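Cohesin (Archaeoglobus fulgidus, PDB 2XDH) is a non-cellulosomal cohesin module of a larger archaeal protein, of the kind that binds dockerin modules, probably in protein-protein adhesion. Local coordinates at residues Glu46-Gly51 against Phe85-Arg90; Leu37-Val42 against Asn66-Gly71; Ala27-Ser32 against Gly77-Gly82; Ser52-Ser57 against Val70-Ser75. All blocks are in the same frame, centred on the assembly; numbering follows the deposited sequence. Where two conformers were deposited one is given.

Overall arrangement
From the N terminus, the long strand 17-38 makes the first contact at 27-32, where interaction 3 closes a wide loop with 77-82 at one end of the domain. Further along the same strand, interaction 2 joins 37-42 to 66-71, and this shorter loop lies wholly within that of interaction 3, on the other side of the chain's centre. Strand 43-50 then pairs with 82-91 in interaction 1, which crosses both earlier loops and packs on interaction 2 through Phe-85, Val-87 and Phe-89. The short loop closed by interaction 4 lies within those of interactions 1 and 3; it fastens 52-57 to the far end of strand 67-74, the strand on which interaction 2 also ends.

Interaction 1: residues Glu46-Gly51 against Phe85-Arg90; sequences EDVLQG and FYVKFR
Val-48 packs beside Phe-85 with both side chains pointing the same way, its CG1 resting 4.1 Å from Phe-85 CD1. The same valine reaches the neighbouring Val-87, with which it forms a non-hydrogen-bonded antiparallel pair; Val-48 CG2 lies 4.5 Å from Val-87 CG2. These apolar groups look into the domain, where Phe-59, Tyr-61 and Ile-68 cover them, as expected of the core of the cohesin beta-sandwich. Strands 43-50 and 82-91 are neighbours in that fold, and reciprocal bonds join Leu-49 and Tyr-86, with Leu-49 N 2.9 Å from Tyr-86 O and the N-H nearly straight on the acceptor (173°). On the face of Leu-49, the Tyr-86 ring turns its edge to Gly-51, CD2 lying 4.1 Å from Gly-51 CA. At the other end Glu-46 and Asp-47 both face Lys-88 in a classic beta bulge. Lys-88 O is gripped by Glu-46 N at 2.8 Å and more weakly by Asp-47 N at 3.3 Å. From the bulge the Glu-46 chain bends at chi2 (-80°), which sets the place of CD. Glu-46 OE1 lies 3.3 Å from Arg-90 CB, while the opposite charges of the two residues stay out of contact.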
loop_
_atom_site.group_PDB
_atom_site.type_symbol
_atom_site.label_atom_id
_atom_site.label_comp_id
_atom_site.label_asym_id
_atom_site.label_seq_id
_atom_site.Cartn_x
_atom_site.Cartn_y
_atom_site.Cartn_z
ATOM N N GLU A 46 -28.464 14.703 -19.659
ATOM C CA GLU A 46 -29.669 14.942 -18.858
ATOM C C GLU A 46 -29.346 15.038 -17.360
ATOM O O GLU A 46 -29.988 15.780 -16.615
ATOM C CB GLU A 46 -30.716 13.845 -19.094
ATOM C CG GLU A 46 -31.130 13.649 -20.552
ATOM C CD GLU A 46 -32.150 14.676 -21.035
ATOM O OE1 GLU A 46 -32.231 14.893 -22.261
ATOM O OE2 GLU A 46 -32.878 15.258 -20.199
ATOM N N ASP A 47 -28.358 14.280 -16.902
ATOM C CA ASP A 47 -27.974 14.347 -15.495
ATOM C C ASP A 47 -26.600 13.725 -15.302
ATOM O O ASP A 47 -26.140 12.945 -16.138
ATOM C CB ASP A 47 -29.009 13.636 -14.618
ATOM C CG ASP A 47 -29.014 14.143 -13.179
ATOM O OD1 ASP A 47 -28.277 15.110 -12.865
ATOM O OD2 ASP A 47 -29.775 13.580 -12.365
ATOM N N VAL A 48 -25.952 14.090 -14.203
ATOM C CA VAL A 48 -24.668 13.516 -13.812
ATOM C C VAL A 48 -24.800 13.129 -12.345
ATOM O O VAL A 48 -25.066 13.990 -11.497
ATOM C CB VAL A 48 -23.530 14.533 -13.973
ATOM C CG1 VAL A 48 -22.195 13.941 -13.525
ATOM C CG2 VAL A 48 -23.439 15.029 -15.431
ATOM N N LEU A 49 -24.634 11.841 -12.051
ATOM C CA LEU A 49 -24.896 11.316 -10.714
ATOM C C LEU A 49 -23.638 10.699 -10.116
ATOM O O LEU A 49 -22.804 10.157 -10.841
ATOM C CB LEU A 49 -25.991 10.247 -10.776
ATOM C CG LEU A 49 -27.401 10.644 -11.217
ATOM C CD1 LEU A 49 -28.297 9.421 -11.295
ATOM C CD2 LEU A 49 -27.994 11.665 -10.275
ATOM N N GLN A 50 -23.505 10.795 -8.794
ATOM C CA GLN A 50 -22.429 10.121 -8.063
ATOM C C GLN A 50 -22.498 8.626 -8.323
ATOM O O GLN A 50 -23.574 8.080 -8.590
ATOM C CB GLN A 50 -22.502 10.445 -6.553
ATOM C CG GLN A 50 -21.948 11.829 -6.215
ATOM C CD GLN A 50 -22.614 12.481 -5.012
ATOM O OE1 GLN A 50 -23.698 13.044 -5.128
ATOM N NE2 GLN A 50 -21.952 12.429 -3.853
ATOM N N GLY A 51 -21.345 7.967 -8.253
ATOM C CA GLY A 51 -21.258 6.541 -8.507
ATOM C C GLY A 51 -21.119 5.744 -7.227
ATOM O O GLY A 51 -21.331 6.283 -6.137
ATOM N N PHE A 85 -18.797 8.109 -11.327
ATOM C CA PHE A 85 -20.051 8.810 -11.601
ATOM C C PHE A 85 -20.746 8.151 -12.777
ATOM O O PHE A 85 -20.153 7.320 -13.459
ATOM C CB PHE A 85 -19.841 10.313 -11.832
ATOM C CG PHE A 85 -18.926 10.652 -13.004
ATOM C CD1 PHE A 85 -19.457 10.940 -14.256
ATOM C CD2 PHE A 85 -17.550 10.720 -12.834
ATOM C CE1 PHE A 85 -18.637 11.272 -15.330
ATOM C CE2 PHE A 85 -16.712 11.052 -13.901
ATOM C CZ PHE A 85 -17.259 11.325 -15.155
ATOM N N TYR A 86 -22.011 8.498 -12.981
ATOM C CA TYR A 86 -22.809 7.981 -14.088
ATOM C C TYR A 86 -23.291 9.205 -14.842
ATOM O O TYR A 86 -23.635 10.217 -14.226
ATOM C CB TYR A 86 -24.032 7.198 -13.560
ATOM C CG TYR A 86 -23.741 5.764 -13.168
ATOM C CD1 TYR A 86 -23.890 4.730 -14.095
ATOM C CD2 TYR A 86 -23.326 5.434 -11.877
ATOM C CE1 TYR A 86 -23.629 3.406 -13.753
ATOM C CE2 TYR A 86 -23.052 4.103 -11.526
ATOM C CZ TYR A 86 -23.207 3.100 -12.476
ATOM O OH TYR A 86 -22.943 1.782 -12.162
ATOM N N VAL A 87 -23.298 9.139 -16.166
ATOM C CA VAL A 87 -23.917 10.208 -16.932
ATOM C C VAL A 87 -25.190 9.687 -17.583
ATOM O O VAL A 87 -25.188 8.654 -18.240
ATOM C CB VAL A 87 -22.957 10.822 -17.989
ATOM C CG1 VAL A 87 -23.640 11.965 -18.727
ATOM C CG2 VAL A 87 -21.690 11.335 -17.314
ATOM N N LYS A 88 -26.295 10.387 -17.363
ATOM C CA LYS A 88 -27.525 10.038 -18.047
ATOM C C LYS A 88 -27.572 10.854 -19.330
ATOM O O LYS A 88 -27.577 12.090 -19.290
ATOM C CB LYS A 88 -28.747 10.328 -17.169
ATOM C CG LYS A 88 -30.051 9.820 -17.772
ATOM C CD LYS A 88 -31.236 10.067 -16.850
ATOM C CE LYS A 88 -32.435 9.232 -17.274
ATOM N NZ LYS A 88 -32.063 7.785 -17.368
ATOM N N PHE A 89 -27.582 10.161 -20.464
ATOM C CA PHE A 89 -27.627 10.811 -21.764
ATOM C C PHE A 89 -28.963 10.527 -22.414
ATOM O O PHE A 89 -29.622 9.538 -22.103
ATOM C CB PHE A 89 -26.564 10.245 -22.703
ATOM C CG PHE A 89 -25.157 10.686 -22.402
ATOM C CD1 PHE A 89 -24.771 12.002 -22.597
ATOM C CD2 PHE A 89 -24.202 9.761 -21.987
ATOM C CE1 PHE A 89 -23.470 12.399 -22.362
ATOM C CE2 PHE A 89 -22.913 10.139 -21.743
ATOM C CZ PHE A 89 -22.529 11.463 -21.927
ATOM N N ARG A 90 -29.351 11.394 -23.336
ATOM C CA ARG A 90 -30.478 11.117 -24.199
ATOM C C ARG A 90 -29.928 11.066 -25.601
ATOM O O ARG A 90 -29.137 11.925 -25.994
ATOM C CB ARG A 90 -31.535 12.207 -24.088
ATOM C CG ARG A 90 -32.521 12.196 -25.239
ATOM C CD ARG A 90 -33.931 12.384 -24.740
ATOM N NE ARG A 90 -34.868 12.564 -25.841
ATOM C CZ ARG A 90 -36.132 12.936 -25.686
ATOM N NH1 ARG A 90 -36.607 13.168 -24.469
ATOM N NH2 ARG A 90 -36.918 13.076 -26.745
#

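Interaction 2: residues Leu37-Val42 against Asn66-Gly71; sequences LSYPNV and NQIKVG
An antiparallel strand pairing of the cohesin sheet, between the end of strand 17-38 and the start of strand 67-74, brings Leu-37 and Tyr-39 against Ile-68 and Asn-66. Leu-37 and Ile-68 exchange two backbone bonds, and their side chains lie side by side, CD2 of Leu-37 being 4.1 Å from CD1 of Ile-68. Two residues on, Tyr-39 N bonds to Asn-66 O at 3.0 Å. The Tyr-39 CG sits between its backbone N and carbonyl carbon (chi1 59°), with the ring lying against the opposing chain. Asn-66 CA stands over one ring face, 4.0 Å from the centroid in a CH-pi contact, and Tyr-39 CE2 touches Ile-68 CG1 at 3.8 Å. An alanine in place of Tyr-39 would probably open a gap beneath Asn-66 and Ile-68 and deprive Phe-89 of the ring it meets. Where both chains leave the sheet, Asn-66 ND2 gives a nearly straight bond (171°) to Asn-41 OD1 at 2.7 Å. The acceptor lies in the amide plane of Asn-66, whereas the donor stands above the carbonyl plane of Asn-41. In this protein that bond extends the antiparallel pairing of strands 17-38 and 67-74 in the cohesin beta-sandwich.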
loop_
_atom_site.group_PDB
_atom_site.type_symbol
_atom_site.label_atom_id
_atom_site.label_comp_id
_atom_site.label_asym_id
_atom_site.label_seq_id
_atom_site.Cartn_x
_atom_site.Cartn_y
_atom_site.Cartn_z
ATOM N N LEU A 37 -14.874 14.651 -19.399
ATOM C CA LEU A 37 -15.419 13.630 -20.299
ATOM C C LEU A 37 -16.027 14.321 -21.495
ATOM O O LEU A 37 -16.968 15.098 -21.351
ATOM C CB LEU A 37 -16.514 12.826 -19.597
ATOM C CG LEU A 37 -17.211 11.785 -20.483
ATOM C CD1 LEU A 37 -16.270 10.630 -20.784
ATOM C CD2 LEU A 37 -18.472 11.263 -19.804
ATOM N N SER A 38 -15.484 14.067 -22.680
ATOM C CA SER A 38 -16.064 14.646 -23.884
ATOM C C SER A 38 -17.038 13.644 -24.477
ATOM O O SER A 38 -16.808 12.440 -24.408
ATOM C CB SER A 38 -14.977 15.005 -24.902
ATOM O OG SER A 38 -14.156 16.050 -24.417
ATOM N N TYR A 39 -18.127 14.141 -25.053
ATOM C CA TYR A 39 -19.136 13.266 -25.633
ATOM C C TYR A 39 -19.589 13.750 -27.010
ATOM O O TYR A 39 -19.482 14.933 -27.317
ATOM C CB TYR A 39 -20.325 13.159 -24.680
ATOM C CG TYR A 39 -20.966 14.484 -24.368
ATOM C CD1 TYR A 39 -22.063 14.933 -25.090
ATOM C CD2 TYR A 39 -20.479 15.291 -23.347
ATOM C CE1 TYR A 39 -22.660 16.153 -24.803
ATOM C CE2 TYR A 39 -21.069 16.515 -23.053
ATOM C CZ TYR A 39 -22.159 16.936 -23.791
ATOM O OH TYR A 39 -22.760 18.144 -23.509
ATOM N N PRO A 40 -20.092 12.830 -27.848
ATOM C CA PRO A 40 -20.493 13.161 -29.226
ATOM C C PRO A 40 -21.760 14.011 -29.335
ATOM O O PRO A 40 -22.567 14.049 -28.404
ATOM C CB PRO A 40 -20.730 11.788 -29.862
ATOM C CG PRO A 40 -21.027 10.874 -28.707
ATOM C CD PRO A 40 -20.214 11.392 -27.557
ATOM N N ASN A 41 -21.922 14.671 -30.485
ATOM C CA ASN A 41 -23.090 15.506 -30.772
ATOM C C ASN A 41 -24.410 14.752 -30.739
ATOM O O ASN A 41 -25.464 15.344 -30.527
ATOM C CB ASN A 41 -22.956 16.166 -32.148
ATOM C CG ASN A 41 -22.012 17.341 -32.137
ATOM O OD1 ASN A 41 -21.877 18.032 -31.127
ATOM N ND2 ASN A 41 -21.350 17.579 -33.263
ATOM N N VAL A 42 -24.355 13.443 -30.970
ATOM C CA VAL A 42 -25.562 12.628 -30.965
ATOM C C VAL A 42 -26.094 12.401 -29.559
ATOM O O VAL A 42 -27.195 11.880 -29.387
ATOM C CB VAL A 42 -25.347 11.267 -31.660
ATOM C CG1 VAL A 42 -25.130 11.466 -33.151
ATOM C CG2 VAL A 42 -24.182 10.521 -31.033
ATOM N N ASN A 66 -19.542 20.266 -25.481
ATOM C CA ASN A 66 -19.511 18.813 -25.538
ATOM C C ASN A 66 -18.570 18.201 -24.511
ATOM O O ASN A 66 -17.973 17.157 -24.752
ATOM C CB ASN A 66 -19.129 18.349 -26.942
ATOM C CG ASN A 66 -20.313 18.350 -27.893
ATOM O OD1 ASN A 66 -21.438 18.675 -27.503
ATOM N ND2 ASN A 66 -20.067 17.990 -29.150
ATOM N N GLN A 67 -18.433 18.841 -23.358
ATOM C CA GLN A 67 -17.639 18.224 -22.303
ATOM C C GLN A 67 -18.203 18.418 -20.906
ATOM O O GLN A 67 -18.799 19.443 -20.595
ATOM C CB GLN A 67 -16.164 18.628 -22.385
ATOM C CG GLN A 67 -15.853 20.090 -22.251
ATOM C CD GLN A 67 -14.408 20.388 -22.629
ATOM O OE1 GLN A 67 -13.860 19.775 -23.546
ATOM N NE2 GLN A 67 -13.780 21.320 -21.914
ATOM N N ILE A 68 -18.031 17.394 -20.081
ATOM C CA ILE A 68 -18.474 17.428 -18.704
ATOM C C ILE A 68 -17.234 17.490 -17.826
ATOM O O ILE A 68 -16.421 16.571 -17.837
ATOM C CB ILE A 68 -19.265 16.160 -18.358
ATOM C CG1 ILE A 68 -20.385 15.953 -19.386
ATOM C CG2 ILE A 68 -19.807 16.252 -16.928
ATOM C CD1 ILE A 68 -20.901 14.518 -19.463
ATOM N N LYS A 69 -17.066 18.591 -17.105
ATOM C CA LYS A 69 -15.970 18.708 -16.156
ATOM C C LYS A 69 -16.454 18.195 -14.818
ATOM O O LYS A 69 -17.492 18.624 -14.311
ATOM C CB LYS A 69 -15.507 20.167 -16.036
ATOM C CG LYS A 69 -14.921 20.724 -17.331
ATOM C CD LYS A 69 -14.271 22.087 -17.150
ATOM C CE LYS A 69 -13.479 22.474 -18.395
ATOM N NZ LYS A 69 -12.898 23.847 -18.317
ATOM N N VAL A 70 -15.698 17.274 -14.241
ATOM C CA VAL A 70 -16.100 16.632 -13.012
ATOM C C VAL A 70 -15.004 16.796 -11.990
ATOM O O VAL A 70 -13.827 16.615 -12.299
ATOM C CB VAL A 70 -16.351 15.118 -13.220
ATOM C CG1 VAL A 70 -16.588 14.430 -11.876
ATOM C CG2 VAL A 70 -17.524 14.906 -14.173
ATOM N N GLY A 71 -15.396 17.146 -10.769
ATOM C CA GLY A 71 -14.448 17.285 -9.689
ATOM C C GLY A 71 -14.916 16.416 -8.538
ATOM O O GLY A 71 -16.087 16.460 -8.145
#

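Interaction 3: residues Ala27-Ser32 against Gly77-Gly82; sequences ADKVGS and GISGDG. With SO4 (sulfate ion), chain E.
Ser-79 OG accepts the backbone N-H of Lys-29 at 2.8 Å, a bond that satisfies an N-H badly angled for Ile-78 O. The hydroxyl stands anti to the carbonyl carbon of Ser-79 (chi1 -61°), turned toward that N-H. In the backbone, Ala-27 and Gly-80 exchange a reciprocal pair of bonds, and Val-30 and Ile-78 another, with Val-30 O 2.8 Å from Ile-78 N. Between the two pairs the register shifts by one: Lys-29, at positive phi (54°), and Val-30 both face Ile-78 in a G1 beta bulge, at the corner where strand 17-38 turns at this end of the cohesin domain. Gly-77 suits this place, since its backbone angles would press a CB against the preceding carbonyl oxygen. Apolar contact is modest: Val-30 CB lies 4.3 Å from Ile-78 CB, and Ala-27 CB 4.4 Å from Ile-78 CG2. Further out, one water donates to Asp-28 OD1 at 3.0 Å and also hydrogen-bonds Ser-79 OG. Salt bridges link the three subunits: Asp-28 OD2 pairs with Lys-29 of the second, Lys-29 NZ with Asp-28 of the third. A sulfate ion, most likely picked up from the crystallisation solution, accepts a weak bond from Lys-29 NZ to its O3 at 3.5 Å. The Lys-29 side chain is about 6 Å from that of Asp-136, a magnesium-binding residue with no metal bound in this chain. An alanine in place of Asp-28 would probably leave Lys-29 of the second subunit without its charged mate and the bridging water less firmly held.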
loop_
_atom_site.group_PDB
_atom_site.type_symbol
_atom_site.label_atom_id
_atom_site.label_comp_id
_atom_site.label_asym_id
_atom_site.label_seq_id
_atom_site.Cartn_x
_atom_site.Cartn_y
_atom_site.Cartn_z
ATOM N N ALA A 27 -7.772 1.779 -7.779
ATOM C CA ALA A 27 -7.493 3.019 -7.065
ATOM C C ALA A 27 -6.790 2.709 -5.743
ATOM O O ALA A 27 -7.099 1.716 -5.075
ATOM C CB ALA A 27 -8.800 3.791 -6.804
ATOM N N ASP A 28 -5.864 3.574 -5.349
ATOM C CA ASP A 28 -5.132 3.376 -4.100
ATOM C C ASP A 28 -5.146 4.666 -3.283
ATOM O O ASP A 28 -4.285 5.545 -3.452
ATOM C CB ASP A 28 -3.701 2.920 -4.413
ATOM C CG ASP A 28 -2.868 2.674 -3.163
ATOM O OD1 ASP A 28 -3.462 2.497 -2.078
ATOM O OD2 ASP A 28 -1.614 2.642 -3.279
ATOM N N LYS A 29 -6.154 4.796 -2.422
ATOM C CA LYS A 29 -6.289 5.971 -1.566
ATOM C C LYS A 29 -6.281 7.286 -2.341
ATOM O O LYS A 29 -5.611 8.248 -1.965
ATOM C CB LYS A 29 -5.200 5.960 -0.489
ATOM C CG LYS A 29 -5.293 4.715 0.403
ATOM C CD LYS A 29 -4.225 4.697 1.482
ATOM C CE LYS A 29 -4.106 3.307 2.099
ATOM N NZ LYS A 29 -3.050 3.265 3.149
ATOM N N VAL A 30 -7.061 7.338 -3.412
ATOM C CA VAL A 30 -7.205 8.571 -4.175
ATOM C C VAL A 30 -8.003 9.581 -3.383
ATOM O O VAL A 30 -9.067 9.261 -2.852
ATOM C CB VAL A 30 -7.885 8.297 -5.527
ATOM C CG1 VAL A 30 -8.231 9.593 -6.261
ATOM C CG2 VAL A 30 -6.987 7.402 -6.375
ATOM N N GLY A 31 -7.504 10.813 -3.324
ATOM C CA GLY A 31 -8.168 11.856 -2.569
ATOM C C GLY A 31 -8.837 12.923 -3.412
ATOM O O GLY A 31 -9.804 13.554 -2.984
ATOM N N SER A 32 -8.328 13.161 -4.613
ATOM C CA SER A 32 -9.021 14.108 -5.465
ATOM C C SER A 32 -8.849 13.751 -6.926
ATOM O O SER A 32 -7.802 13.257 -7.343
ATOM C CB SER A 32 -8.556 15.536 -5.207
ATOM O OG SER A 32 -7.236 15.708 -5.645
ATOM N N GLY A 77 -10.302 8.847 1.135
ATOM C CA GLY A 77 -9.604 8.093 0.115
ATOM C C GLY A 77 -10.554 7.150 -0.596
ATOM O O GLY A 77 -11.446 6.576 0.012
ATOM N N ILE A 78 -10.359 7.013 -1.898
ATOM C CA ILE A 78 -11.088 6.066 -2.730
ATOM C C ILE A 78 -10.115 4.992 -3.174
ATOM O O ILE A 78 -9.042 5.307 -3.705
ATOM C CB ILE A 78 -11.639 6.793 -3.974
ATOM C CG1 ILE A 78 -12.735 7.786 -3.547
ATOM C CG2 ILE A 78 -12.206 5.819 -4.985
ATOM C CD1 ILE A 78 -13.175 8.726 -4.690
ATOM N N SER A 79 -10.463 3.731 -2.947
ATOM C CA SER A 79 -9.601 2.621 -3.341
ATOM C C SER A 79 -10.412 1.530 -4.023
ATOM O O SER A 79 -11.632 1.468 -3.864
ATOM C CB SER A 79 -8.908 2.015 -2.104
ATOM O OG SER A 79 -8.085 2.981 -1.464
ATOM N N GLY A 80 -9.728 0.660 -4.759
ATOM C CA GLY A 80 -10.366 -0.479 -5.399
ATOM C C GLY A 80 -11.025 -0.139 -6.725
ATOM O O GLY A 80 -10.579 0.756 -7.446
ATOM N N ASP A 81 -12.081 -0.874 -7.058
ATOM C CA ASP A 81 -12.752 -0.720 -8.340
ATOM C C ASP A 81 -14.184 -0.261 -8.084
ATOM O O ASP A 81 -14.798 -0.683 -7.114
ATOM C CB ASP A 81 -12.841 -2.051 -9.067
ATOM C CG ASP A 81 -11.489 -2.726 -9.267
ATOM O OD1 ASP A 81 -10.432 -2.085 -9.115
ATOM O OD2 ASP A 81 -11.498 -3.923 -9.604
ATOM N N GLY A 82 -14.732 0.551 -8.979
ATOM C CA GLY A 82 -16.119 0.968 -8.854
ATOM C C GLY A 82 -16.397 2.172 -9.732
ATOM O O GLY A 82 -15.506 2.658 -10.415
HETATM S S SO4 E . 0.419 2.620 0.798
HETATM O O1 SO4 E . 0.776 1.709 1.882
HETATM O O2 SO4 E . 0.643 3.998 1.226
HETATM O O3 SO4 E . -0.989 2.439 0.455
HETATM O O4 SO4 E . 1.245 2.332 -0.371
HETATM O O HOH W 1 -5.786 1.267 -0.623
#

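Interaction 4: residues Ser52-Ser57 against Val70-Ser75; sequences SLTQNS and VGIADS
Ile-72 meets the 52-57 loop through its CG2 methyl, which lies 3.9 Å from Thr-54 CG2 and equally close to Ser-57 CB. The side chains of Ile-72 and Thr-54 cross at about a right angle, and Ile-72 CD1 adds a second touch on the threonine methyl. Thr-54 OG1 lies between the backbone N and the carbonyl carbon (chi1 51°), bonded to Leu-84 O and Gly-51 N, while CG2 faces Ile-72. Ile-78 and Phe-59 extend the apolar patch around Ile-72, in the interior of the cohesin beta-sandwich. At Ala-73 the backbone takes over, its carbonyl oxygen lying 3.6 Å from Ser-57 CB. Asp-74 then turns its side chain to the loop, with CG anti to the backbone N (chi1 -168°). Ser-57 OG donates to Asp-74 OD2 at 2.6 Å, meeting the carboxylate on its anti side and 30° out of its plane. The other oxygen, OD1, is hydrogen-bonded by Asn-76 ND2. With a donor on each oxygen, the buried carboxylate is held against rotation, and the two bonds would be expected to offset part of the cost of burying its charge.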
loop_
_atom_site.group_PDB
_atom_site.type_symbol
_atom_site.label_atom_id
_atom_site.label_comp_id
_atom_site.label_asym_id
_atom_site.label_seq_id
_atom_site.Cartn_x
_atom_site.Cartn_y
_atom_site.Cartn_z
ATOM N N SER A 52 -20.766 4.463 -7.358
ATOM C CA SER A 52 -20.752 3.556 -6.209
ATOM C C SER A 52 -19.672 3.931 -5.197
ATOM O O SER A 52 -19.750 3.569 -4.028
ATOM C CB SER A 52 -20.548 2.103 -6.663
ATOM O OG SER A 52 -19.249 1.899 -7.210
ATOM N N LEU A 53 -18.661 4.663 -5.641
ATOM C CA LEU A 53 -17.546 4.998 -4.759
ATOM C C LEU A 53 -17.629 6.408 -4.199
ATOM O O LEU A 53 -16.874 6.757 -3.308
ATOM C CB LEU A 53 -16.211 4.849 -5.502
ATOM C CG LEU A 53 -15.864 3.441 -5.958
ATOM C CD1 LEU A 53 -14.615 3.464 -6.877
ATOM C CD2 LEU A 53 -15.623 2.566 -4.738
ATOM N N THR A 54 -18.526 7.226 -4.740
ATOM C CA THR A 54 -18.481 8.655 -4.464
ATOM C C THR A 54 -19.803 9.168 -3.874
ATOM O O THR A 54 -20.059 10.362 -3.906
ATOM C CB THR A 54 -18.164 9.460 -5.743
ATOM O OG1 THR A 54 -19.053 9.041 -6.784
ATOM C CG2 THR A 54 -16.704 9.232 -6.207
ATOM N N GLN A 55 -20.637 8.260 -3.362
ATOM C CA GLN A 55 -21.930 8.637 -2.787
ATOM C C GLN A 55 -21.757 9.670 -1.676
ATOM O O GLN A 55 -22.654 10.466 -1.411
ATOM C CB GLN A 55 -22.652 7.411 -2.216
ATOM C CG GLN A 55 -23.183 6.421 -3.248
ATOM C CD GLN A 55 -24.262 7.026 -4.119
ATOM O OE1 GLN A 55 -25.246 7.551 -3.618
ATOM N NE2 GLN A 55 -24.073 6.969 -5.424
ATOM N N ASN A 56 -20.603 9.644 -1.013
ATOM C CA ASN A 56 -20.368 10.519 0.133
ATOM C C ASN A 56 -19.155 11.424 -0.045
ATOM O O ASN A 56 -18.740 12.120 0.880
ATOM C CB ASN A 56 -20.279 9.691 1.422
ATOM C CG ASN A 56 -21.603 9.032 1.771
ATOM O OD1 ASN A 56 -21.761 7.809 1.671
ATOM N ND2 ASN A 56 -22.567 9.843 2.163
ATOM N N SER A 57 -18.601 11.417 -1.251
ATOM C CA SER A 57 -17.523 12.328 -1.616
ATOM C C SER A 57 -18.072 13.744 -1.838
ATOM O O SER A 57 -19.271 13.926 -2.012
ATOM C CB SER A 57 -16.870 11.853 -2.925
ATOM O OG SER A 57 -16.442 10.519 -2.809
ATOM N N VAL A 70 -15.698 17.274 -14.241
ATOM C CA VAL A 70 -16.100 16.632 -13.012
ATOM C C VAL A 70 -15.004 16.796 -11.990
ATOM O O VAL A 70 -13.827 16.615 -12.299
ATOM C CB VAL A 70 -16.351 15.118 -13.220
ATOM C CG1 VAL A 70 -16.588 14.430 -11.876
ATOM C CG2 VAL A 70 -17.524 14.906 -14.173
ATOM N N GLY A 71 -15.396 17.146 -10.769
ATOM C CA GLY A 71 -14.448 17.285 -9.689
ATOM C C GLY A 71 -14.916 16.416 -8.538
ATOM O O GLY A 71 -16.087 16.460 -8.145
ATOM N N ILE A 72 -13.999 15.621 -7.996
ATOM C CA ILE A 72 -14.301 14.772 -6.842
ATOM C C ILE A 72 -13.222 14.970 -5.776
ATOM O O ILE A 72 -12.021 14.930 -6.073
ATOM C CB ILE A 72 -14.320 13.278 -7.235
ATOM C CG1 ILE A 72 -15.474 12.993 -8.202
ATOM C CG2 ILE A 72 -14.472 12.408 -5.994
ATOM C CD1 ILE A 72 -15.314 11.725 -9.011
ATOM N N ALA A 73 -13.644 15.181 -4.541
ATOM C CA ALA A 73 -12.713 15.204 -3.420
ATOM C C ALA A 73 -13.246 14.327 -2.286
ATOM O O ALA A 73 -14.434 14.342 -1.978
ATOM C CB ALA A 73 -12.474 16.623 -2.938
ATOM N N ASP A 74 -12.360 13.562 -1.659
ATOM C CA ASP A 74 -12.801 12.636 -0.645
ATOM C C ASP A 74 -11.690 12.345 0.354
ATOM O O ASP A 74 -10.777 11.564 0.082
ATOM C CB ASP A 74 -13.287 11.355 -1.313
ATOM C CG ASP A 74 -14.024 10.449 -0.357
ATOM O OD1 ASP A 74 -13.717 10.476 0.868
ATOM O OD2 ASP A 74 -14.917 9.716 -0.839
ATOM N N SER A 75 -11.789 12.967 1.521
ATOM C CA SER A 75 -10.771 12.845 2.564
ATOM C C SER A 75 -10.574 11.413 3.061
ATOM O O SER A 75 -9.521 11.104 3.607
ATOM C CB SER A 75 -11.105 13.773 3.740
ATOM O OG SER A 75 -12.192 13.260 4.502
#